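Local coordinates for putative sulfurtransferase DsrE (Allochromatium vinosum, PDB 2HY5) that probably acts as a sulfurtransferase that carries sulfur as a cysteine persulfide, and may take part in the oxidation of intracellular sulfur, at the interface of chains A and C and the interface of chains A and B. Sequence-based numbering; all coordinates share one arbitrary frame. Chains: chain A/B, Putative sulfurtransferase dsrE; chain C, Intracellular sulfur oxidation protein dsrF.

Contact 1: the interface of chains A and C. Residues chain A 57-58, 63; chain C 61-63.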
# COMPACT_ATOMS: atom_id res chain seq x y z
N ASP A 57 1.74 -23.27 -3.06
CA ASP A 57 2.50 -22.07 -2.73
C ASP A 57 2.75 -22.05 -1.23
O ASP A 57 2.15 -22.83 -0.48
CB ASP A 57 1.76 -20.81 -3.17
CG ASP A 57 2.67 -19.59 -3.26
OD1 ASP A 57 2.19 -18.52 -3.68
OD2 ASP A 57 3.86 -19.71 -2.91
N ARG A 58 3.63 -21.16 -0.78
CA ARG A 58 3.96 -21.11 0.64
C ARG A 58 2.82 -20.72 1.56
O ARG A 58 1.92 -19.96 1.20
CB ARG A 58 5.17 -20.18 0.88
CG ARG A 58 4.85 -18.70 1.04
CD ARG A 58 4.37 -18.04 -0.24
NE ARG A 58 4.27 -16.59 -0.10
CZ ARG A 58 3.62 -15.80 -0.94
NH1 ARG A 58 3.00 -16.31 -2.00
NH2 ARG A 58 3.59 -14.49 -0.73
N ARG A 63 4.69 -21.26 8.08
CA ARG A 63 6.13 -21.16 7.84
C ARG A 63 6.79 -20.35 8.96
O ARG A 63 7.85 -20.71 9.45
CB ARG A 63 6.36 -20.51 6.49
CG ARG A 63 7.80 -20.47 6.05
CD ARG A 63 7.95 -19.62 4.80
NE ARG A 63 8.09 -20.43 3.60
CZ ARG A 63 8.29 -19.92 2.39
NH1 ARG A 63 8.36 -18.60 2.23
NH2 ARG A 63 8.43 -20.72 1.34
N GLY C 61 11.18 -17.82 -2.41
CA GLY C 61 10.24 -18.71 -1.76
C GLY C 61 8.78 -18.58 -2.15
O GLY C 61 7.90 -18.91 -1.36
N MET C 62 8.52 -18.10 -3.36
CA MET C 62 7.15 -17.94 -3.85
C MET C 62 6.93 -18.72 -5.13
O MET C 62 7.87 -18.97 -5.88
CB MET C 62 6.85 -16.48 -4.17
CG MET C 62 6.70 -15.55 -3.00
SD MET C 62 6.20 -13.95 -3.65
CE MET C 62 4.44 -14.19 -3.82
N LYS C 63 5.68 -19.10 -5.39
CA LYS C 63 5.36 -19.83 -6.60
C LYS C 63 5.43 -18.85 -7.77
O LYS C 63 5.01 -17.70 -7.66
CB LYS C 63 3.96 -20.42 -6.53
CG LYS C 63 3.54 -21.14 -7.81
CD LYS C 63 2.07 -21.51 -7.79
CE LYS C 63 1.63 -22.10 -9.11
NZ LYS C 63 0.15 -22.28 -9.17
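A:Asp57, A:Arg58 and A:Arg63 of DsrE meet C:Gly61, C:Met62 and C:Lys63 of DsrF in a small heteromeric interface, largely loop against loop, that helps join two different subunits of the DsrEFH assembly. It illustrates how a side chain can read a partner's backbone. The carboxylate oxygen A:Asp57 OD2 accepts a hydrogen bond from the backbone C:Lys63 N at 3.1 Å, the donor standing 56° out of the carboxylate plane. From the opposite face the backbone A:Arg58 N binds the same oxygen at 2.6 Å, so OD2 is held by one backbone N-H from each chain. The other oxygen, A:Asp57 OD1, forms a salt bridge with A:Arg58 NH1 at 2.9 Å and lies in the guanidinium plane. A:Arg58 reaches it by folding back, its CG lying between backbone N and carbonyl carbon (chi1 86°) and its chain bending again at chi2. Thus fixed, the guanidinium offers a face to C:Met62, whose CG sits over its centre, 3.7 Å above the plane, with the methyl CE 3.4 Å from A:Arg58 CZ. A:Arg63 extends from helix 60-71 across to the DsrF loop, and its NH2 donates to the carbonyl C:Gly61 O at 3.3 Å, on a lone pair; its own guanidinium packs against A:Arg58 CB. For DsrE, the intramolecular A:Asp57-A:Arg58 pair probably holds both side chains in place for the DsrF loop.

Contact 2: the interface of chains A and B. Residues chain A 8-9, 13, 42, 45; chain B 8-9, 13, 42, 45.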
# COMPACT_ATOMS: atom_id res chain seq x y z
N ASN A 8 5.16 -4.70 9.09
CA ASN A 8 4.00 -3.82 9.05
C ASN A 8 2.86 -4.16 8.10
O ASN A 8 1.85 -3.45 8.08
CB ASN A 8 4.43 -2.39 8.72
CG ASN A 8 5.50 -1.87 9.64
OD1 ASN A 8 5.58 -2.25 10.81
ND2 ASN A 8 6.32 -0.96 9.13
N GLU A 9 3.00 -5.21 7.32
CA GLU A 9 1.96 -5.55 6.36
C GLU A 9 1.42 -6.95 6.50
O GLU A 9 2.11 -7.85 7.00
CB GLU A 9 2.49 -5.36 4.94
CG GLU A 9 3.10 -4.00 4.69
CD GLU A 9 2.16 -2.86 5.01
OE1 GLU A 9 0.94 -3.02 4.80
OE2 GLU A 9 2.64 -1.79 5.45
N GLN A 13 -0.68 -9.94 0.63
CA GLN A 13 -0.97 -8.64 0.03
C GLN A 13 0.31 -7.90 -0.34
O GLN A 13 0.40 -7.29 -1.40
CB GLN A 13 -1.80 -7.78 0.99
CG GLN A 13 -2.26 -6.44 0.40
CD GLN A 13 -3.61 -6.53 -0.30
OE1 GLN A 13 -4.15 -7.61 -0.51
NE2 GLN A 13 -4.16 -5.37 -0.65
N ASP A 42 -1.16 -3.76 9.70
CA ASP A 42 -1.76 -4.96 9.10
C ASP A 42 -0.86 -6.18 9.31
O ASP A 42 -1.26 -7.31 9.04
CB ASP A 42 -1.99 -4.76 7.60
CG ASP A 42 -3.36 -4.20 7.29
OD1 ASP A 42 -4.13 -3.93 8.24
OD2 ASP A 42 -3.68 -4.04 6.09
N ASN A 45 -1.95 -9.46 10.98
CA ASN A 45 -2.69 -10.49 10.27
C ASN A 45 -1.85 -11.72 9.90
O ASN A 45 -2.36 -12.69 9.35
CB ASN A 45 -3.35 -9.89 9.02
CG ASN A 45 -4.49 -8.92 9.38
OD1 ASN A 45 -4.84 -8.04 8.59
ND2 ASN A 45 -5.06 -9.09 10.56
N ASN B 8 -10.79 -3.10 -2.32
CA ASN B 8 -9.57 -3.92 -2.34
C ASN B 8 -8.65 -3.88 -1.13
O ASN B 8 -7.64 -4.59 -1.11
CB ASN B 8 -8.72 -3.57 -3.55
CG ASN B 8 -9.48 -3.65 -4.86
OD1 ASN B 8 -10.40 -4.45 -5.01
ND2 ASN B 8 -9.07 -2.85 -5.83
N GLU B 9 -8.96 -3.06 -0.14
CA GLU B 9 -8.08 -2.95 1.01
C GLU B 9 -8.76 -3.23 2.33
O GLU B 9 -9.97 -3.07 2.47
CB GLU B 9 -7.47 -1.56 1.06
CG GLU B 9 -6.81 -1.14 -0.23
CD GLU B 9 -5.74 -2.12 -0.70
OE1 GLU B 9 -5.07 -2.71 0.17
OE2 GLU B 9 -5.57 -2.27 -1.93
N GLN B 13 -6.29 0.27 7.75
CA GLN B 13 -4.97 0.39 7.12
C GLN B 13 -5.00 1.40 5.98
O GLN B 13 -4.08 2.19 5.82
CB GLN B 13 -4.50 -0.97 6.60
CG GLN B 13 -3.08 -0.97 6.03
CD GLN B 13 -2.02 -1.28 7.07
OE1 GLN B 13 -2.29 -1.33 8.27
NE2 GLN B 13 -0.79 -1.50 6.61
N ASP B 42 -7.09 -7.70 0.24
CA ASP B 42 -7.20 -7.47 1.68
C ASP B 42 -8.58 -6.92 2.05
O ASP B 42 -8.92 -6.83 3.23
CB ASP B 42 -6.12 -6.50 2.16
CG ASP B 42 -4.85 -7.20 2.60
OD1 ASP B 42 -4.78 -8.44 2.49
OD2 ASP B 42 -3.92 -6.50 3.06
N ASN B 45 -10.98 -8.49 4.59
CA ASN B 45 -10.84 -8.30 6.03
C ASN B 45 -11.88 -7.33 6.62
O ASN B 45 -11.91 -7.12 7.84
CB ASN B 45 -9.41 -7.84 6.35
CG ASN B 45 -8.38 -8.94 6.12
OD1 ASN B 45 -7.20 -8.67 5.91
ND2 ASN B 45 -8.83 -10.19 6.16
O HOH W 1 -1.80 -5.60 4.41
O HOH W 2 -5.00 -3.84 3.78
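A:Gln13 lies tip to tip with B:Asp42, and its twin B:Gln13 with A:Asp42, across a two-fold axis relating two copies of DsrE. The interface is homomeric, and probably belongs to the natural assembly, although this patch alone does not prove it.

Each half contains a stack of amide on carboxylate. The amide of A:Gln13 and the carboxylate of B:Asp42 are nearly parallel, 10° apart, with A:Gln13 CD 3.2 Å from B:Asp42 CG. The A:Gln13 chain sets out with CG anti to the backbone N (chi1 -175°) and turns at chi2 (90°), which lays the amide over the carboxylate.

Direct polar bonding is modest. A:Gln13 OE1 takes a weak hydrogen bond from the backbone B:Asp42 N at 3.0 Å, near the start of the 3-10 helix 41-47. The same OE1 lies 3.2 Å from B:Asp42 OD1, an unfavourable approach of two acceptors as modelled. On the amide's other branch, A:Gln13 NE2 comes within 2.9 Å of B:Glu9 OE1, but its N-H points elsewhere and no hydrogen bond results; amide and carboxylate are steeply inclined to each other.

Water does much of the bridging. Two waters each contact both A:Asp42 OD2 and B:Asp42 OD2, closing a four-cornered ring around the axis. Water 2 is 2.7 Å from A:Asp42 OD2, and water 1 is equally near B:Asp42 OD2. This ring may ease the repulsion expected between the paired carboxylates. Nearby, A:Asn45 and B:Asn45 point at each other with OD1 atoms 3.6 Å apart, a contact without a hydrogen bond as modelled.

In the fold, A:Glu9 and A:Gln13 occupy the loop between strand 2-7 and helix 16-29, whereas A:Asp42 and A:Asn45 belong to the 3-10 helix 41-47 that follows strand 33-39, with the same in chain B.

Contact 1 and contact 2 lie about 19 Å apart, measured between the centres of their C-alpha atoms, and share no residue, but both use chain A. One stretch of that chain, from the 3-10 helix 41-47 to the start of helix 60-71, serves both partners, while contact 2 also draws on the loop after strand 2-7. Such a division lets one subunit join unlike and like partners in a larger assembly. The centre of contact 2 is about 14 Å from the probable persulfide cysteine A:Cys78, that of contact 1 about 24 Å; neither contact includes that residue.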